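Long-range contacts in inactive glucansucrase (Lactobacillus reuteri, PDB 5JBD), which is an inactive glucansucrase, a large multidomain member of glycoside hydrolase family 70 built round a TIM barrel and holding a calcium ion: residues Arg401-Asp406 with Glu421-Ala426; Tyr181-Ser186 with Pro411-Ser416; Asn562-Asn567 with Val617-Gly622; Leu568-Glu573 with Ser583-Ile588. All coordinates share one frame; numbering follows the deposited sequence.

Overall arrangement
The four contacts form two pairs. Interactions 1 and 2, with centres about 12 Å apart, meet at the C-terminal end of helix 392-406 in the barrel part of the chain, where Ile403 CG2 lies 3.5 Å from Ile413 CD1. Interactions 3 and 4 belong to the antiparallel beta domain and share strand 564-571; their centres are about 15 Å apart, and Asn567 N sits 2.9 Å from Ala587 O, a probable hydrogen bond that passes from one contact to the other. Between the pairs the closest approach is about 24 Å between nearest atoms, from interaction 1 to interaction 4. The calcium ion is held elsewhere, by Glu237, Asp243, Asn287 and Asn751.

Interaction 1. Residues Arg401-Asp406 with Glu421-Ala426; sequences RLIIKD and EYANQA
The carboxylate of Asp406 and the amide of Gln425 meet tip to tip with their planes only 12° apart. Although OD2 of Asp406 is 3.4 Å from NE2 of Gln425, the angle is too poor for a hydrogen bond, and NE2 is instead bonded to Glu429 OE2. Gln425 reaches the site with CG anti to its backbone N (chi1 179°) and the rest of the chain extended. What does link OD2 to the other helix is a water, which donates to Asp406 OD2 (2.8 Å) and to Tyr422 O, so that a main-chain carbonyl and a side-chain oxygen share one donor molecule. OD2 also lies near Leu402 O and Glu429 OE1, a cluster of acceptors and negative charge that might make protonation of the carboxylate somewhat easier.

The rest of the contact is apolar. Ile403 crosses Tyr422 at about a right angle, with its CG2 branch 3.8 Å from Tyr422 CB, while the phenol ring itself leads away to meet the ring of His407. The other branch of Ile403 runs on to CD1, placed 3.9 Å from Ala423 CA. Ala426 CB touches two side chains, 4.0 Å from Ile403 CG1 and 4.1 Å from Leu402 CG, and Leu402 CD2 comes to 3.4 Å from Ala426 O.

The segment axes come to 9.1 Å at an angle of 106°, with Ala423 and Ala426 among the touching residues. This is near-perpendicular helix-helix packing within the excursion that joins strands 385-388 and 460-464, neighbours in the parallel sheet of the TIM barrel.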
loop_
_atom_site.group_PDB
_atom_site.type_symbol
_atom_site.label_atom_id
_atom_site.label_comp_id
_atom_site.label_asym_id
_atom_site.label_seq_id
_atom_site.Cartn_x
_atom_site.Cartn_y
_atom_site.Cartn_z
ATOM N N ARG A 401 -9.174 -4.102 13.213
ATOM C CA ARG A 401 -9.816 -3.718 14.488
ATOM C C ARG A 401 -10.479 -4.953 15.106
ATOM O O ARG A 401 -10.265 -5.265 16.272
ATOM C CB ARG A 401 -10.862 -2.554 14.337
ATOM C CG ARG A 401 -10.369 -1.219 14.900
ATOM C CD ARG A 401 -11.483 -0.301 15.467
ATOM N NE ARG A 401 -11.079 1.111 15.504
ATOM C CZ ARG A 401 -10.137 1.660 16.290
ATOM N NH1 ARG A 401 -9.416 0.932 17.143
ATOM N NH2 ARG A 401 -9.890 2.968 16.207
ATOM N N LEU A 402 -11.245 -5.665 14.288
ATOM C CA LEU A 402 -11.951 -6.875 14.711
ATOM C C LEU A 402 -10.975 -7.992 15.131
ATOM O O LEU A 402 -11.211 -8.657 16.138
ATOM C CB LEU A 402 -12.905 -7.326 13.600
ATOM C CG LEU A 402 -14.028 -8.346 13.818
ATOM C CD1 LEU A 402 -14.748 -8.164 15.146
ATOM C CD2 LEU A 402 -15.013 -8.251 12.655
ATOM N N ILE A 403 -9.871 -8.164 14.401
ATOM C CA ILE A 403 -8.826 -9.137 14.776
ATOM C C ILE A 403 -8.241 -8.796 16.152
ATOM O O ILE A 403 -8.113 -9.670 17.018
ATOM C CB ILE A 403 -7.690 -9.224 13.719
ATOM C CG1 ILE A 403 -8.194 -9.902 12.439
ATOM C CG2 ILE A 403 -6.486 -10.000 14.252
ATOM C CD1 ILE A 403 -7.227 -9.828 11.265
ATOM N N ILE A 404 -7.884 -7.530 16.338
ATOM C CA ILE A 404 -7.284 -7.064 17.591
ATOM C C ILE A 404 -8.253 -7.274 18.754
ATOM O O ILE A 404 -7.847 -7.758 19.814
ATOM C CB ILE A 404 -6.834 -5.577 17.507
ATOM C CG1 ILE A 404 -5.654 -5.426 16.525
ATOM C CG2 ILE A 404 -6.420 -5.035 18.889
ATOM C CD1 ILE A 404 -5.496 -4.019 15.980
ATOM N N LYS A 405 -9.522 -6.943 18.543
ATOM C CA LYS A 405 -10.552 -7.153 19.562
ATOM C C LYS A 405 -10.745 -8.637 19.898
ATOM O O LYS A 405 -10.848 -9.004 21.075
ATOM C CB LYS A 405 -11.893 -6.551 19.133
ATOM C CG LYS A 405 -13.009 -6.803 20.139
ATOM C CD LYS A 405 -14.200 -5.873 19.984
ATOM C CE LYS A 405 -15.075 -5.910 21.233
ATOM N NZ LYS A 405 -16.521 -5.943 20.891
ATOM N N ASP A 406 -10.819 -9.472 18.866
ATOM C CA ASP A 406 -11.002 -10.922 19.036
ATOM C C ASP A 406 -9.829 -11.625 19.712
ATOM O O ASP A 406 -10.010 -12.708 20.250
ATOM C CB ASP A 406 -11.226 -11.606 17.676
ATOM C CG ASP A 406 -12.562 -11.274 17.049
ATOM O OD1 ASP A 406 -13.490 -10.847 17.753
ATOM O OD2 ASP A 406 -12.679 -11.473 15.821
ATOM N N GLU A 421 -5.932 -17.279 10.021
ATOM C CA GLU A 421 -7.126 -17.833 10.671
ATOM C C GLU A 421 -7.920 -16.730 11.417
ATOM O O GLU A 421 -9.153 -16.777 11.478
ATOM C CB GLU A 421 -6.773 -18.985 11.640
ATOM C CG GLU A 421 -6.307 -20.326 11.011
ATOM C CD GLU A 421 -4.971 -20.252 10.269
ATOM O OE1 GLU A 421 -4.046 -19.557 10.760
ATOM O OE2 GLU A 421 -4.832 -20.903 9.203
ATOM N N TYR A 422 -7.222 -15.727 11.959
ATOM C CA TYR A 422 -7.901 -14.599 12.628
ATOM C C TYR A 422 -8.704 -13.749 11.628
ATOM O O TYR A 422 -9.814 -13.318 11.926
ATOM C CB TYR A 422 -6.904 -13.697 13.355
ATOM C CG TYR A 422 -5.970 -14.356 14.349
ATOM C CD1 TYR A 422 -6.357 -15.476 15.097
ATOM C CD2 TYR A 422 -4.698 -13.830 14.573
ATOM C CE1 TYR A 422 -5.492 -16.052 16.020
ATOM C CE2 TYR A 422 -3.823 -14.404 15.490
ATOM C CZ TYR A 422 -4.227 -15.508 16.217
ATOM O OH TYR A 422 -3.350 -16.070 17.115
ATOM N N ALA A 423 -8.122 -13.501 10.452
ATOM C CA ALA A 423 -8.820 -12.783 9.376
ATOM C C ALA A 423 -10.068 -13.528 8.922
ATOM O O ALA A 423 -11.113 -12.908 8.698
ATOM C CB ALA A 423 -7.896 -12.529 8.185
ATOM N N ASN A 424 -9.962 -14.858 8.787
ATOM C CA ASN A 424 -11.105 -15.673 8.372
ATOM C C ASN A 424 -12.251 -15.570 9.372
ATOM O O ASN A 424 -13.423 -15.493 8.971
ATOM C CB ASN A 424 -10.712 -17.156 8.218
ATOM C CG ASN A 424 -9.726 -17.392 7.099
ATOM O OD1 ASN A 424 -9.613 -16.598 6.160
ATOM N ND2 ASN A 424 -9.001 -18.505 7.183
ATOM N N GLN A 425 -11.898 -15.596 10.664
ATOM C CA GLN A 425 -12.848 -15.431 11.746
ATOM C C GLN A 425 -13.463 -14.027 11.672
ATOM O O GLN A 425 -14.671 -13.875 11.773
ATOM C CB GLN A 425 -12.157 -15.627 13.104
ATOM C CG GLN A 425 -13.072 -15.454 14.314
ATOM C CD GLN A 425 -12.322 -15.432 15.639
ATOM O OE1 GLN A 425 -11.226 -15.981 15.760
ATOM N NE2 GLN A 425 -12.909 -14.786 16.636
ATOM N N ALA A 426 -12.612 -13.017 11.522
ATOM C CA ALA A 426 -13.087 -11.628 11.385
ATOM C C ALA A 426 -14.075 -11.470 10.220
ATOM O O ALA A 426 -15.093 -10.804 10.365
ATOM C CB ALA A 426 -11.905 -10.688 11.237
HETATM O O HOH W 1 -10.621 -12.759 14.510
#

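Interaction 2. Residues Tyr181-Ser186 with Pro411-Ser416; sequences YRPDKS and PDIMGS
Tyr181 turns the edge of its ring to Pro411: the CD2-CE2 edge faces the carbonyl oxygen, each carbon 3.5 Å from Pro411 O, which lies near the ring plane. With CG anti to the backbone N (chi1 175°), the ring is carried across to the 411-416 segment. The pyrrolidine of Pro411 is more distant, its CB 4.5 Å from Tyr181 CD2.

Two residues on, Pro183 crosses Ile413 obliquely. Its CG makes the nearer approach, 3.8 Å from Ile413 CG2, and CB follows close behind against the same methyl group. Ile413 CG2 stands between its own backbone N and carbonyl carbon and is the branch that meets Pro183, while CD1 goes to Ile403 of helix 392-406.

The 411-416 segment contains a type I beta turn from Asp412 to Gly415, closed by Gly415 N donating to Asp412 O. It belongs to the connection between helices 392-406 and 420-434 of the barrel part of the chain, and the turn offers Ile413 and Met414 both to Pro183 and to Ile403 of the earlier helix.

Met414 meets the 181-186 segment with the bent part of its chain. CG lies 3.6 Å from Asp184 O and 4.2 Å from Pro183 CB, and the bend at chi2 (-70°) leaves SD 4.1 Å from Asp184 O.

Asp184 itself closes an Asx turn. Its OD1 accepts from Ser186 N at 2.9 Å through the anti lone pair, a nearly straight bond of 165°, while Ser186 OG donates to OD1 from well above the carboxylate plane.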
loop_
_atom_site.group_PDB
_atom_site.type_symbol
_atom_site.label_atom_id
_atom_site.label_comp_id
_atom_site.label_asym_id
_atom_site.label_seq_id
_atom_site.Cartn_x
_atom_site.Cartn_y
_atom_site.Cartn_z
ATOM N N TYR A 181 1.598 -2.069 25.043
ATOM C CA TYR A 181 1.484 -1.646 23.649
ATOM C C TYR A 181 0.110 -2.008 23.101
ATOM O O TYR A 181 -0.406 -3.092 23.360
ATOM C CB TYR A 181 2.581 -2.290 22.793
ATOM C CG TYR A 181 2.473 -2.001 21.300
ATOM C CD1 TYR A 181 2.927 -0.791 20.757
ATOM C CD2 TYR A 181 1.930 -2.952 20.428
ATOM C CE1 TYR A 181 2.831 -0.539 19.385
ATOM C CE2 TYR A 181 1.826 -2.713 19.059
ATOM C CZ TYR A 181 2.275 -1.510 18.536
ATOM O OH TYR A 181 2.165 -1.286 17.172
ATOM N N ARG A 182 -0.461 -1.069 22.356
ATOM C CA ARG A 182 -1.762 -1.210 21.723
ATOM C C ARG A 182 -1.506 -1.351 20.227
ATOM O O ARG A 182 -0.937 -0.448 19.617
ATOM C CB ARG A 182 -2.624 0.033 21.991
ATOM C CG ARG A 182 -2.727 0.421 23.463
ATOM C CD ARG A 182 -3.465 1.750 23.633
ATOM N NE ARG A 182 -4.883 1.680 23.241
ATOM C CZ ARG A 182 -5.855 1.179 24.012
ATOM N NH1 ARG A 182 -5.589 0.689 25.230
ATOM N NH2 ARG A 182 -7.113 1.159 23.567
ATOM N N PRO A 183 -1.900 -2.484 19.631
ATOM C CA PRO A 183 -1.710 -2.673 18.185
ATOM C C PRO A 183 -2.446 -1.658 17.302
ATOM O O PRO A 183 -3.551 -1.237 17.625
ATOM C CB PRO A 183 -2.277 -4.073 17.930
ATOM C CG PRO A 183 -2.288 -4.749 19.260
ATOM C CD PRO A 183 -2.437 -3.688 20.297
ATOM N N ASP A 184 -1.825 -1.269 16.195
ATOM C CA ASP A 184 -2.440 -0.321 15.271
ATOM C C ASP A 184 -3.210 -1.090 14.202
ATOM O O ASP A 184 -2.666 -1.976 13.555
ATOM C CB ASP A 184 -1.371 0.580 14.623
ATOM C CG ASP A 184 -1.977 1.794 13.924
ATOM O OD1 ASP A 184 -2.697 1.619 12.923
ATOM O OD2 ASP A 184 -1.715 2.919 14.367
ATOM N N LYS A 185 -4.466 -0.709 13.998
ATOM C CA LYS A 185 -5.330 -1.328 12.988
ATOM C C LYS A 185 -4.848 -1.239 11.522
ATOM O O LYS A 185 -5.388 -1.929 10.653
ATOM C CB LYS A 185 -6.738 -0.728 13.088
ATOM C CG LYS A 185 -6.839 0.743 12.678
ATOM C CD LYS A 185 -8.285 1.223 12.836
ATOM C CE LYS A 185 -8.548 2.653 12.375
ATOM N NZ LYS A 185 -9.641 3.347 13.126
ATOM N N SER A 186 -3.899 -0.346 11.231
ATOM C CA SER A 186 -3.305 -0.255 9.893
ATOM C C SER A 186 -2.580 -1.542 9.485
ATOM O O SER A 186 -2.443 -1.830 8.289
ATOM C CB SER A 186 -2.320 0.915 9.816
ATOM O OG SER A 186 -1.139 0.653 10.570
ATOM N N PRO A 411 0.304 -8.621 21.691
ATOM C CA PRO A 411 0.816 -7.293 21.290
ATOM C C PRO A 411 1.442 -7.258 19.889
ATOM O O PRO A 411 1.434 -6.222 19.212
ATOM C CB PRO A 411 1.877 -6.987 22.368
ATOM C CG PRO A 411 2.344 -8.322 22.817
ATOM C CD PRO A 411 1.114 -9.183 22.796
ATOM N N ASP A 412 1.998 -8.394 19.478
ATOM C CA ASP A 412 2.559 -8.563 18.121
ATOM C C ASP A 412 1.570 -9.222 17.128
ATOM O O ASP A 412 1.958 -9.732 16.073
ATOM C CB ASP A 412 3.949 -9.264 18.192
ATOM C CG ASP A 412 3.921 -10.539 19.036
ATOM O OD1 ASP A 412 2.931 -10.755 19.776
ATOM O OD2 ASP A 412 4.895 -11.317 18.973
ATOM N N ILE A 413 0.284 -9.184 17.464
ATOM C CA ILE A 413 -0.790 -9.674 16.587
ATOM C C ILE A 413 -0.835 -9.069 15.174
ATOM O O ILE A 413 -1.297 -9.735 14.251
ATOM C CB ILE A 413 -2.173 -9.531 17.275
ATOM C CG1 ILE A 413 -3.230 -10.339 16.514
ATOM C CG2 ILE A 413 -2.563 -8.057 17.419
ATOM C CD1 ILE A 413 -4.585 -10.363 17.162
ATOM N N MET A 414 -0.405 -7.815 15.017
ATOM C CA MET A 414 -0.323 -7.176 13.693
ATOM C C MET A 414 1.065 -7.309 13.057
ATOM O O MET A 414 1.255 -6.874 11.924
ATOM C CB MET A 414 -0.738 -5.695 13.762
ATOM C CG MET A 414 -2.225 -5.478 13.980
ATOM S SD MET A 414 -3.248 -5.915 12.557
ATOM C CE MET A 414 -4.162 -7.339 13.174
ATOM N N GLY A 415 2.018 -7.904 13.782
ATOM C CA GLY A 415 3.334 -8.248 13.249
ATOM C C GLY A 415 3.462 -9.760 13.087
ATOM O O GLY A 415 2.591 -10.413 12.494
ATOM N N SER A 416 4.533 -10.319 13.644
ATOM C CA SER A 416 4.900 -11.726 13.408
ATOM C C SER A 416 3.925 -12.768 13.987
ATOM O O SER A 416 3.954 -13.922 13.565
ATOM C CB SER A 416 6.316 -11.989 13.918
ATOM O OG SER A 416 6.391 -11.823 15.309
#

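Interaction 3. Residues Asn562-Asn567 with Val617-Gly622; sequences NQQYRN and VPVISG
Tyr565 runs alongside Pro618, both side chains pointing the same way. Its CB starts 3.8 Å from Val617 O, and CG remains near that oxygen. CD2 then settles over the peptide link, 3.3 Å from Val617 C and 3.4 Å from Pro618 N. CE2 reaches the pyrrolidine ring, 3.6 Å from Pro618 CD and as close to CG, and CZ still skirts Pro618 CG. The CB group points away from the other strand overall, yet the ring comes back against it.

Behind this lies the antiparallel pairing of strands 564-571 and 612-618 in the beta domain, where Tyr565 and Pro618 form a non-hydrogen-bonded pair. Arg566 and Val617, the neighbouring hydrogen-bonded pair, exchange bonds both ways; Arg566 N to Val617 O is the shorter at 2.7 Å. Beyond the proline, Val619 N donates to Gln564 O in an almost perfectly straight bond (179°), although it approaches from above the carbonyl plane.

Two waters bridge the segments. One accepts from Gln563 NE2, which also donates to Arg533 O, and gives its protons to Gln564 O and Val619 O. The other donates to Pro618 O and accepts from Arg566 NE at the guanidinium edge, 3.3 Å away.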
loop_
_atom_site.group_PDB
_atom_site.type_symbol
_atom_site.label_atom_id
_atom_site.label_comp_id
_atom_site.label_asym_id
_atom_site.label_seq_id
_atom_site.Cartn_x
_atom_site.Cartn_y
_atom_site.Cartn_z
ATOM N N ASN A 562 -44.218 22.290 -12.070
ATOM C CA ASN A 562 -45.279 21.467 -12.657
ATOM C C ASN A 562 -44.701 20.233 -13.349
ATOM O O ASN A 562 -45.020 19.937 -14.506
ATOM C CB ASN A 562 -46.131 22.306 -13.625
ATOM C CG ASN A 562 -46.692 23.574 -12.975
ATOM O OD1 ASN A 562 -46.461 24.688 -13.456
ATOM N ND2 ASN A 562 -47.402 23.408 -11.866
ATOM N N GLN A 563 -43.849 19.518 -12.621
ATOM C CA GLN A 563 -43.103 18.403 -13.187
ATOM C C GLN A 563 -43.223 17.132 -12.371
ATOM O O GLN A 563 -43.156 17.166 -11.143
ATOM C CB GLN A 563 -41.631 18.782 -13.339
ATOM C CG GLN A 563 -40.839 17.721 -14.091
ATOM C CD GLN A 563 -39.464 18.173 -14.524
ATOM O OE1 GLN A 563 -39.002 19.263 -14.186
ATOM N NE2 GLN A 563 -38.787 17.308 -15.282
ATOM N N GLN A 564 -43.363 16.008 -13.079
ATOM C CA GLN A 564 -43.481 14.686 -12.463
ATOM C C GLN A 564 -42.115 14.112 -12.117
ATOM O O GLN A 564 -41.210 14.122 -12.954
ATOM C CB GLN A 564 -44.177 13.724 -13.418
ATOM C CG GLN A 564 -45.559 14.193 -13.833
ATOM C CD GLN A 564 -46.352 13.111 -14.520
ATOM O OE1 GLN A 564 -45.797 12.179 -15.106
ATOM N NE2 GLN A 564 -47.662 13.205 -14.412
ATOM N N TYR A 565 -41.984 13.615 -10.887
ATOM C CA TYR A 565 -40.763 12.971 -10.392
ATOM C C TYR A 565 -41.047 11.532 -9.987
ATOM O O TYR A 565 -42.091 11.238 -9.395
ATOM C CB TYR A 565 -40.172 13.775 -9.221
ATOM C CG TYR A 565 -39.402 14.957 -9.721
ATOM C CD1 TYR A 565 -40.047 16.124 -10.079
ATOM C CD2 TYR A 565 -38.025 14.862 -9.935
ATOM C CE1 TYR A 565 -39.348 17.197 -10.582
ATOM C CE2 TYR A 565 -37.308 15.925 -10.445
ATOM C CZ TYR A 565 -37.971 17.086 -10.768
ATOM O OH TYR A 565 -37.270 18.142 -11.259
ATOM N N ARG A 566 -40.119 10.644 -10.322
ATOM C CA ARG A 566 -40.219 9.243 -9.978
ATOM C C ARG A 566 -39.524 8.972 -8.650
ATOM O O ARG A 566 -38.426 9.474 -8.395
ATOM C CB ARG A 566 -39.572 8.380 -11.082
ATOM C CG ARG A 566 -39.723 6.883 -10.844
ATOM C CD ARG A 566 -39.440 6.069 -12.098
ATOM N NE ARG A 566 -38.010 6.006 -12.433
ATOM C CZ ARG A 566 -37.159 5.026 -12.092
ATOM N NH1 ARG A 566 -37.541 3.973 -11.360
ATOM N NH2 ARG A 566 -35.889 5.094 -12.490
ATOM N N ASN A 567 -40.151 8.127 -7.844
ATOM C CA ASN A 567 -39.620 7.685 -6.565
ATOM C C ASN A 567 -38.577 6.596 -6.825
ATOM O O ASN A 567 -38.886 5.396 -6.822
ATOM C CB ASN A 567 -40.777 7.143 -5.707
ATOM C CG ASN A 567 -40.392 6.908 -4.262
ATOM O OD1 ASN A 567 -39.228 6.931 -3.902
ATOM N ND2 ASN A 567 -41.402 6.676 -3.415
ATOM N N VAL A 617 -36.040 11.475 -9.127
ATOM C CA VAL A 617 -35.544 11.898 -10.448
ATOM C C VAL A 617 -36.694 12.184 -11.413
ATOM O O VAL A 617 -37.772 11.613 -11.264
ATOM C CB VAL A 617 -34.593 10.849 -11.093
ATOM C CG1 VAL A 617 -33.342 10.684 -10.246
ATOM C CG2 VAL A 617 -35.277 9.506 -11.313
ATOM N N PRO A 618 -36.466 13.047 -12.411
ATOM C CA PRO A 618 -37.524 13.283 -13.397
ATOM C C PRO A 618 -38.029 12.019 -14.113
ATOM O O PRO A 618 -37.253 11.113 -14.404
ATOM C CB PRO A 618 -36.862 14.236 -14.405
ATOM C CG PRO A 618 -35.805 14.946 -13.609
ATOM C CD PRO A 618 -35.298 13.925 -12.637
ATOM N N VAL A 619 -39.334 11.973 -14.359
ATOM C CA VAL A 619 -39.947 10.977 -15.237
ATOM C C VAL A 619 -39.443 11.268 -16.658
ATOM O O VAL A 619 -39.497 12.414 -17.096
ATOM C CB VAL A 619 -41.498 11.090 -15.215
ATOM C CG1 VAL A 619 -42.136 10.226 -16.306
ATOM C CG2 VAL A 619 -42.054 10.702 -13.843
ATOM N N ILE A 620 -38.959 10.242 -17.354
ATOM C CA ILE A 620 -38.488 10.364 -18.743
ATOM C C ILE A 620 -38.901 9.173 -19.607
ATOM O O ILE A 620 -39.290 8.121 -19.088
ATOM C CB ILE A 620 -36.951 10.472 -18.815
ATOM C CG1 ILE A 620 -36.280 9.267 -18.134
ATOM C CG2 ILE A 620 -36.489 11.765 -18.177
ATOM C CD1 ILE A 620 -34.802 9.129 -18.448
ATOM N N SER A 621 -38.837 9.381 -20.924
ATOM C CA SER A 621 -39.024 8.349 -21.925
ATOM C C SER A 621 -37.633 7.932 -22.436
ATOM O O SER A 621 -36.806 8.777 -22.850
ATOM C CB SER A 621 -39.849 8.909 -23.078
ATOM O OG SER A 621 -39.909 8.045 -24.183
ATOM N N GLY A 622 -37.393 6.629 -22.370
ATOM C CA GLY A 622 -36.201 5.983 -22.904
ATOM C C GLY A 622 -34.919 6.423 -22.224
ATOM O O GLY A 622 -34.922 6.715 -21.027
HETATM O O HOH W 2 -40.350 14.868 -15.740
HETATM O O HOH W 3 -37.107 8.318 -14.541
#

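Interaction 4. Residues Leu568-Glu573 with Ser583-Ile588; sequences LIDTTE and SENPAI
A single carboxylate oxygen, OD2 of Asp570, gathers polar groups from two directions across this contact: Asn585 ND2 and Ser583 OG both stand 3.1 Å from it. Asp570 follows a classic beta bulge in strand 564-571, where Leu568 and Ile569 both face Val615, and it ties the strand to the 583-588 loop of the antiparallel beta domain.

The hydrogen bond from Asn585 is clear. ND2 donates at 167°, with OD2 in the plane of the Asn585 amide; ND2 meets the oxygen on the syn side, moderately tilted from the carboxylate plane. The side chains cross at about a right angle although their flat groups are only 19° apart. Asn585 ND2 also donates to Thr600 O, while Asn567 ND2 gives OD2 a further donor. Ser583 packs its CB against the carboxylate too, 3.5 Å from Asp570 CG.

With CG anti to the backbone N (chi1 -152°), Asp570 reaches the loop while OD1 accepts from Thr571 N at 2.9 Å. A water lies 2.8 Å from Asp570 OD1 and equally close to Thr571 O, and it accepts a hydrogen bond from Glu584 N at 3.0 Å.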
loop_
_atom_site.group_PDB
_atom_site.type_symbol
_atom_site.label_atom_id
_atom_site.label_comp_id
_atom_site.label_asym_id
_atom_site.label_seq_id
_atom_site.Cartn_x
_atom_site.Cartn_y
_atom_site.Cartn_z
ATOM N N LEU A 568 -37.337 7.015 -7.043
ATOM C CA LEU A 568 -36.258 6.076 -7.377
ATOM C C LEU A 568 -35.920 5.133 -6.228
ATOM O O LEU A 568 -35.804 3.919 -6.427
ATOM C CB LEU A 568 -34.994 6.827 -7.782
ATOM C CG LEU A 568 -33.874 5.957 -8.384
ATOM C CD1 LEU A 568 -34.164 5.678 -9.847
ATOM C CD2 LEU A 568 -32.536 6.654 -8.245
ATOM N N ILE A 569 -35.703 5.700 -5.047
ATOM C CA ILE A 569 -35.458 4.928 -3.828
ATOM C C ILE A 569 -36.243 5.572 -2.691
ATOM O O ILE A 569 -36.203 6.784 -2.535
ATOM C CB ILE A 569 -33.965 4.910 -3.425
ATOM C CG1 ILE A 569 -33.098 4.339 -4.558
ATOM C CG2 ILE A 569 -33.765 4.111 -2.132
ATOM C CD1 ILE A 569 -31.609 4.386 -4.283
ATOM N N ASP A 570 -36.913 4.748 -1.886
ATOM C CA ASP A 570 -37.588 5.195 -0.665
ATOM C C ASP A 570 -37.313 4.159 0.430
ATOM O O ASP A 570 -36.938 3.017 0.137
ATOM C CB ASP A 570 -39.096 5.367 -0.914
ATOM C CG ASP A 570 -39.760 6.424 0.002
ATOM O OD1 ASP A 570 -39.181 6.818 1.038
ATOM O OD2 ASP A 570 -40.898 6.839 -0.315
ATOM N N THR A 571 -37.482 4.565 1.686
ATOM C CA THR A 571 -37.202 3.698 2.835
ATOM C C THR A 571 -38.493 3.015 3.322
ATOM O O THR A 571 -39.552 3.647 3.359
ATOM C CB THR A 571 -36.528 4.500 3.971
ATOM O OG1 THR A 571 -35.360 5.165 3.459
ATOM C CG2 THR A 571 -36.115 3.613 5.110
ATOM N N THR A 572 -38.374 1.737 3.707
ATOM C CA THR A 572 -39.468 0.951 4.323
ATOM C C THR A 572 -39.014 0.448 5.690
ATOM O O THR A 572 -37.838 0.565 6.039
ATOM C CB THR A 572 -39.846 -0.286 3.473
ATOM O OG1 THR A 572 -38.751 -1.211 3.473
ATOM C CG2 THR A 572 -40.197 0.112 2.046
ATOM N N GLU A 573 -39.933 -0.141 6.465
ATOM C CA GLU A 573 -39.570 -0.651 7.800
ATOM C C GLU A 573 -38.441 -1.689 7.747
ATOM O O GLU A 573 -37.579 -1.705 8.631
ATOM C CB GLU A 573 -40.795 -1.227 8.547
ATOM C CG GLU A 573 -41.864 -0.198 8.938
ATOM C CD GLU A 573 -41.385 0.942 9.841
ATOM O OE1 GLU A 573 -40.425 0.764 10.634
ATOM O OE2 GLU A 573 -41.996 2.033 9.767
ATOM N N SER A 583 -43.798 2.225 1.224
ATOM C CA SER A 583 -43.104 3.424 1.690
ATOM C C SER A 583 -44.113 4.553 1.950
ATOM O O SER A 583 -45.307 4.420 1.661
ATOM C CB SER A 583 -42.055 3.866 0.664
ATOM O OG SER A 583 -42.677 4.269 -0.548
ATOM N N GLU A 584 -43.622 5.660 2.493
ATOM C CA GLU A 584 -44.478 6.810 2.832
ATOM C C GLU A 584 -44.968 7.583 1.616
ATOM O O GLU A 584 -45.944 8.309 1.714
ATOM C CB GLU A 584 -43.742 7.769 3.758
ATOM C CG GLU A 584 -43.366 7.172 5.103
ATOM C CD GLU A 584 -42.323 8.011 5.821
ATOM O OE1 GLU A 584 -41.125 7.977 5.439
ATOM O OE2 GLU A 584 -42.707 8.712 6.772
ATOM N N ASN A 585 -44.288 7.443 0.480
ATOM C CA ASN A 585 -44.613 8.195 -0.737
ATOM C C ASN A 585 -44.960 7.246 -1.888
ATOM O O ASN A 585 -44.446 6.127 -1.942
ATOM C CB ASN A 585 -43.418 9.062 -1.132
ATOM C CG ASN A 585 -42.962 9.964 0.003
ATOM O OD1 ASN A 585 -43.546 11.023 0.241
ATOM N ND2 ASN A 585 -41.912 9.549 0.710
ATOM N N PRO A 586 -45.813 7.700 -2.826
ATOM C CA PRO A 586 -46.191 6.877 -3.981
ATOM C C PRO A 586 -45.111 6.890 -5.089
ATOM O O PRO A 586 -44.056 7.525 -4.923
ATOM C CB PRO A 586 -47.488 7.542 -4.450
ATOM C CG PRO A 586 -47.244 8.989 -4.170
ATOM C CD PRO A 586 -46.432 9.038 -2.902
ATOM N N ALA A 587 -45.382 6.199 -6.200
ATOM C CA ALA A 587 -44.398 6.022 -7.283
ATOM C C ALA A 587 -44.018 7.323 -7.994
ATOM O O ALA A 587 -42.891 7.464 -8.483
ATOM C CB ALA A 587 -44.920 5.014 -8.303
ATOM N N ILE A 588 -44.980 8.243 -8.082
ATOM C CA ILE A 588 -44.807 9.537 -8.750
ATOM C C ILE A 588 -45.375 10.659 -7.866
ATOM O O ILE A 588 -46.466 10.513 -7.308
ATOM C CB ILE A 588 -45.481 9.555 -10.154
ATOM C CG1 ILE A 588 -44.743 8.595 -11.114
ATOM C CG2 ILE A 588 -45.506 10.965 -10.756
ATOM C CD1 ILE A 588 -45.556 8.177 -12.318
HETATM O O HOH W 4 -40.764 6.183 3.225
#